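Local coordinates for protein carbohydrate kinase, FGGY (Novosphingobium aromaticivorans, PDB 3H6E) that probably transfers phosphate to a carbohydrate substrate, as kinases of the FGGY family do, at residues G78-A82 and I129-L133; V168-H174 and L283-V288. The contacts are given in a common frame with arbitrary orientation. Residue numbers count along the deposited sequence, not the author numbering.

Interaction 1. Residues G78-A82 and I129-L133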
loop_
_atom_site.group_PDB
_atom_site.type_symbol
_atom_site.label_atom_id
_atom_site.label_comp_id
_atom_site.label_asym_id
_atom_site.label_seq_id
_atom_site.Cartn_x
_atom_site.Cartn_y
_atom_site.Cartn_z
ATOM N N GLY A 78 -5.012 -5.255 1.965
ATOM C CA GLY A 78 -5.117 -6.204 0.870
ATOM C C GLY A 78 -4.773 -7.628 1.260
ATOM O O GLY A 78 -4.495 -7.918 2.424
ATOM N N ALA A 79 -4.786 -8.517 0.273
ATOM C CA ALA A 79 -4.484 -9.923 0.501
ATOM C C ALA A 79 -5.454 -10.521 1.513
ATOM O O ALA A 79 -5.110 -11.444 2.248
ATOM C CB ALA A 79 -3.046 -10.093 0.956
ATOM N N GLY A 80 -6.670 -9.984 1.540
ATOM C CA GLY A 80 -7.729 -10.496 2.391
ATOM C C GLY A 80 -8.976 -10.805 1.581
ATOM O O GLY A 80 -9.475 -9.965 0.832
ATOM N N ILE A 81 -9.479 -12.025 1.724
ATOM C CA ILE A 81 -10.644 -12.455 0.967
ATOM C C ILE A 81 -11.663 -13.115 1.890
ATOM O O ILE A 81 -11.301 -13.842 2.812
ATOM C CB ILE A 81 -10.250 -13.425 -0.163
ATOM C CG1 ILE A 81 -11.448 -13.703 -1.075
ATOM C CG2 ILE A 81 -9.676 -14.709 0.413
ATOM C CD1 ILE A 81 -11.897 -12.504 -1.870
ATOM N N ALA A 82 -12.940 -12.842 1.649
ATOM C CA ALA A 82 -13.997 -13.366 2.500
ATOM C C ALA A 82 -15.011 -14.158 1.687
ATOM O O ALA A 82 -15.290 -13.828 0.532
ATOM C CB ALA A 82 -14.680 -12.232 3.254
ATOM N N ILE A 129 -3.982 -13.609 -3.210
ATOM C CA ILE A 129 -5.284 -14.139 -2.818
ATOM C C ILE A 129 -5.556 -15.491 -3.490
ATOM O O ILE A 129 -6.132 -16.395 -2.879
ATOM C CB ILE A 129 -6.419 -13.139 -3.092
ATOM C CG1 ILE A 129 -6.443 -12.065 -1.996
ATOM C CG2 ILE A 129 -7.757 -13.857 -3.154
ATOM C CD1 ILE A 129 -7.311 -10.853 -2.322
ATOM N N GLY A 130 -5.116 -15.628 -4.737
ATOM C CA GLY A 130 -5.252 -16.880 -5.464
ATOM C C GLY A 130 -4.727 -18.080 -4.691
ATOM O O GLY A 130 -5.357 -19.139 -4.670
ATOM N N SER A 131 -3.574 -17.916 -4.051
ATOM C CA SER A 131 -2.993 -18.983 -3.239
ATOM C C SER A 131 -3.941 -19.432 -2.133
ATOM O O SER A 131 -4.082 -20.624 -1.871
ATOM C CB SER A 131 -1.665 -18.533 -2.630
ATOM O OG SER A 131 -0.739 -18.173 -3.637
ATOM N N GLN A 132 -4.583 -18.469 -1.478
ATOM C CA GLN A 132 -5.552 -18.773 -0.433
ATOM C C GLN A 132 -6.723 -19.557 -1.011
ATOM O O GLN A 132 -7.085 -20.613 -0.499
ATOM C CB GLN A 132 -6.069 -17.488 0.210
ATOM C CG GLN A 132 -5.005 -16.611 0.823
ATOM C CD GLN A 132 -5.600 -15.473 1.617
ATOM O OE1 GLN A 132 -5.063 -14.367 1.637
ATOM N NE2 GLN A 132 -6.724 -15.736 2.269
ATOM N N LEU A 133 -7.311 -19.020 -2.077
ATOM C CA LEU A 133 -8.403 -19.674 -2.789
ATOM C C LEU A 133 -8.023 -21.094 -3.185
ATOM O O LEU A 133 -8.771 -22.037 -2.930
ATOM C CB LEU A 133 -8.793 -18.868 -4.031
ATOM C CG LEU A 133 -9.970 -17.898 -3.893
ATOM C CD1 LEU A 133 -10.176 -17.476 -2.452
ATOM C CD2 LEU A 133 -9.807 -16.684 -4.808
#
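Ile81 lays its side chain over the first turn of the helix that begins at Ile129. Its CA-to-CB bond points at the helix, and CB sits 3.9 Å from CG2 of Ile129, while its CG2 methyl lies 4.0 Å from CD1 of Leu133. Leu133 is one turn further on, as its N to Ile129 O hydrogen bond of 3.0 Å shows, so the two residues offer a shared apolar surface to Ile81. Ile129 also reaches back along the other segment: its CG1 packs 3.8 Å from CA of Ala79, and its CD1 comes within 3.9 Å of O of Gly80. This is where the backbones approach most closely, with the CA atoms of Ala79 and Ile129 5.4 Å apart. Ala79 has left-handed backbone angles (59/30), a kink that turns the chain before it extends into the strand. Gln132 also points at the loop, and its side chain runs out beside the Ala79 carbonyl and the CG2 methyl of Ile81. The contact, 268 Å² in all, is mainly apolar packing of Ile81 and Ile129, with Gln132 at its side. Around it, Phe198 packs on Ile81 and Trp194 on Leu133. Gly80 and Ala82 pair through their backbones with Trp152 and Leu150, at and just beyond strand 148-151. Helix 129-139 thus packs by its first turn on the start of the middle strand, 81-85, of a small antiparallel sheet in the N-terminal half of this FGGY-family kinase, and helix 102-109 touches it through Met105 and Tyr108 on Ser131.

Interaction 2. Residues V168-H174 and L283-V288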
loop_
_atom_site.group_PDB
_atom_site.type_symbol
_atom_site.label_atom_id
_atom_site.label_comp_id
_atom_site.label_asym_id
_atom_site.label_seq_id
_atom_site.Cartn_x
_atom_site.Cartn_y
_atom_site.Cartn_z
ATOM N N VAL A 168 -12.320 -2.806 -7.304
ATOM C CA VAL A 168 -11.191 -3.145 -8.167
ATOM C C VAL A 168 -9.796 -3.061 -7.523
ATOM O O VAL A 168 -8.924 -3.865 -7.846
ATOM C CB VAL A 168 -11.219 -2.322 -9.480
ATOM C CG1 VAL A 168 -10.719 -0.915 -9.244
ATOM C CG2 VAL A 168 -10.388 -3.006 -10.548
ATOM N N THR A 169 -9.586 -2.105 -6.616
ATOM C CA THR A 169 -8.249 -1.867 -6.057
ATOM C C THR A 169 -7.733 -3.001 -5.175
ATOM O O THR A 169 -6.527 -3.227 -5.106
ATOM C CB THR A 169 -8.160 -0.535 -5.273
ATOM O OG1 THR A 169 -8.963 -0.607 -4.086
ATOM C CG2 THR A 169 -8.620 0.627 -6.136
ATOM N N SER A 170 -8.633 -3.694 -4.485
ATOM C CA SER A 170 -8.233 -4.856 -3.704
ATOM C C SER A 170 -7.860 -6.003 -4.637
ATOM O O SER A 170 -6.935 -6.759 -4.359
ATOM C CB SER A 170 -9.343 -5.291 -2.746
ATOM O OG SER A 170 -9.438 -4.426 -1.629
ATOM N N LEU A 171 -8.585 -6.119 -5.747
ATOM C CA LEU A 171 -8.321 -7.163 -6.736
ATOM C C LEU A 171 -7.000 -6.917 -7.453
ATOM O O LEU A 171 -6.336 -7.855 -7.891
ATOM C CB LEU A 171 -9.452 -7.240 -7.766
ATOM C CG LEU A 171 -10.866 -7.515 -7.253
ATOM C CD1 LEU A 171 -11.893 -7.283 -8.354
ATOM C CD2 LEU A 171 -10.986 -8.927 -6.681
ATOM N N GLY A 172 -6.622 -5.651 -7.579
ATOM C CA GLY A 172 -5.391 -5.302 -8.264
ATOM C C GLY A 172 -4.163 -5.358 -7.374
ATOM O O GLY A 172 -3.060 -5.031 -7.807
ATOM N N CYS A 173 -4.353 -5.775 -6.127
ATOM C CA CYS A 173 -3.260 -5.838 -5.158
ATOM C C CYS A 173 -2.566 -7.203 -5.192
ATOM O O CYS A 173 -2.721 -8.014 -4.277
ATOM C CB CYS A 173 -3.788 -5.537 -3.750
ATOM S SG CYS A 173 -2.519 -5.400 -2.474
ATOM N N HIS A 174 -1.805 -7.438 -6.261
ATOM C CA HIS A 174 -1.119 -8.712 -6.505
ATOM C C HIS A 174 -1.909 -9.948 -6.052
ATOM O O HIS A 174 -1.461 -10.709 -5.199
ATOM C CB HIS A 174 0.296 -8.702 -5.908
ATOM C CG HIS A 174 0.352 -8.285 -4.470
ATOM N ND1 HIS A 174 -0.030 -9.118 -3.439
ATOM C CD2 HIS A 174 0.762 -7.133 -3.889
ATOM C CE1 HIS A 174 0.137 -8.494 -2.287
ATOM N NE2 HIS A 174 0.615 -7.288 -2.531
ATOM N N LEU A 283 5.519 -4.381 -9.929
ATOM C CA LEU A 283 4.190 -4.979 -9.948
ATOM C C LEU A 283 3.164 -3.974 -10.467
ATOM O O LEU A 283 3.476 -2.797 -10.655
ATOM C CB LEU A 283 3.793 -5.487 -8.557
ATOM C CG LEU A 283 3.629 -4.465 -7.425
ATOM C CD1 LEU A 283 2.656 -4.983 -6.376
ATOM C CD2 LEU A 283 4.970 -4.098 -6.794
ATOM N N VAL A 284 1.946 -4.435 -10.710
ATOM C CA VAL A 284 0.911 -3.553 -11.222
ATOM C C VAL A 284 -0.317 -3.526 -10.331
ATOM O O VAL A 284 -1.029 -4.519 -10.211
ATOM C CB VAL A 284 0.469 -3.942 -12.638
ATOM C CG1 VAL A 284 -0.506 -2.893 -13.175
ATOM C CG2 VAL A 284 1.679 -4.093 -13.554
ATOM N N ASN A 285 -0.549 -2.379 -9.707
ATOM C CA ASN A 285 -1.760 -2.141 -8.946
ATOM C C ASN A 285 -2.783 -1.439 -9.821
ATOM O O ASN A 285 -2.534 -1.185 -10.999
ATOM C CB ASN A 285 -1.455 -1.303 -7.705
ATOM C CG ASN A 285 -0.577 -2.040 -6.707
ATOM O OD1 ASN A 285 -0.888 -3.163 -6.302
ATOM N ND2 ASN A 285 0.528 -1.413 -6.306
ATOM N N VAL A 286 -3.932 -1.126 -9.238
ATOM C CA VAL A 286 -5.027 -0.510 -9.966
ATOM C C VAL A 286 -5.605 0.605 -9.110
ATOM O O VAL A 286 -5.722 0.455 -7.893
ATOM C CB VAL A 286 -6.130 -1.545 -10.266
ATOM C CG1 VAL A 286 -7.379 -0.864 -10.761
ATOM C CG2 VAL A 286 -5.638 -2.564 -11.286
ATOM N N ASP A 287 -5.954 1.730 -9.729
ATOM C CA ASP A 287 -6.565 2.823 -8.977
ATOM C C ASP A 287 -8.076 2.648 -8.868
ATOM O O ASP A 287 -8.649 1.739 -9.470
ATOM C CB ASP A 287 -6.197 4.193 -9.562
ATOM C CG ASP A 287 -6.742 4.413 -10.962
ATOM O OD1 ASP A 287 -7.731 3.759 -11.352
ATOM O OD2 ASP A 287 -6.175 5.265 -11.674
ATOM N N VAL A 288 -8.718 3.517 -8.093
ATOM C CA VAL A 288 -10.156 3.403 -7.864
ATOM C C VAL A 288 -10.945 3.486 -9.167
ATOM O O VAL A 288 -12.123 3.134 -9.210
ATOM C CB VAL A 288 -10.660 4.471 -6.882
ATOM C CG1 VAL A 288 -9.965 4.319 -5.541
ATOM C CG2 VAL A 288 -10.441 5.862 -7.458
HETATM O O HOH W 1 -4.278 -2.275 -6.721
HETATM O O HOH W 2 -0.047 -6.308 -8.304
#
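This is a buried contact between two domains: a short helix and the turn after it, in the N-terminal half of the kinase, lie against strand 282-286, an edge strand of the seven-stranded sheet in the C-terminal half. Two waters lie between the backbones. Water 1 is the clear bridge, donating to O of Thr169 (2.9 Å) and accepting from N of Val286 (2.8 Å); water 2 lies 2.9 Å from N of His174, a weak bond, and 2.8 Å from O of Val284, to which it can donate. Between them the chains come closest at Gly172, whose CA is 4.9 Å from that of Asn285. Its carbonyl takes a straight CA-H...O contact from Asn285, with O of Gly172 3.4 Å from CA of Asn285. A side chain would not fit here: an ideal CB on Gly172 would lie 2.8 Å from CG2 of Val286. The inverse gamma turn centred on Cys173 then redirects the chain, so that the edge of the His174 ring meets Leu283, CD2 to CD1 at 3.8 Å. At the helical end, CG1 of Val168 packs 3.7 Å from CG1 of Val286, and CG2 of Thr169 sits 3.4 Å from O of Val286. The hydroxyl of Thr169 faces elsewhere, bonded to Glu167 and to the backbone of His232. FGGY kinases are built from two actin-like ATPase domains facing each other across a cleft, and this water-bridged packing of a helix and turn on a sheet edge is one piece of the seam joining them.

Overall arrangement
After the first core strands, the chain leaves strand 71-76 and enters 78-82. Interaction 1 closes the loop that follows, which carries the hairpin of strands 81-85 and 88-89 before helix 129-139 returns. The chain next adds strand 148-151 to the small sheet and reaches 168-174. Interaction 2 closes a longer loop of 108 residues, holding the last two strands of the core sheet and the first two of the C-terminal one. The loops run in series. The two contacts have centres about 13 Å apart, and a backbone hydrogen bond between Gly130 and Ser175 links their neighbourhoods. Interaction 1 joins the small antiparallel sheet to helix 129-139 within the N-terminal half; interaction 2 ties that half to the C-terminal one.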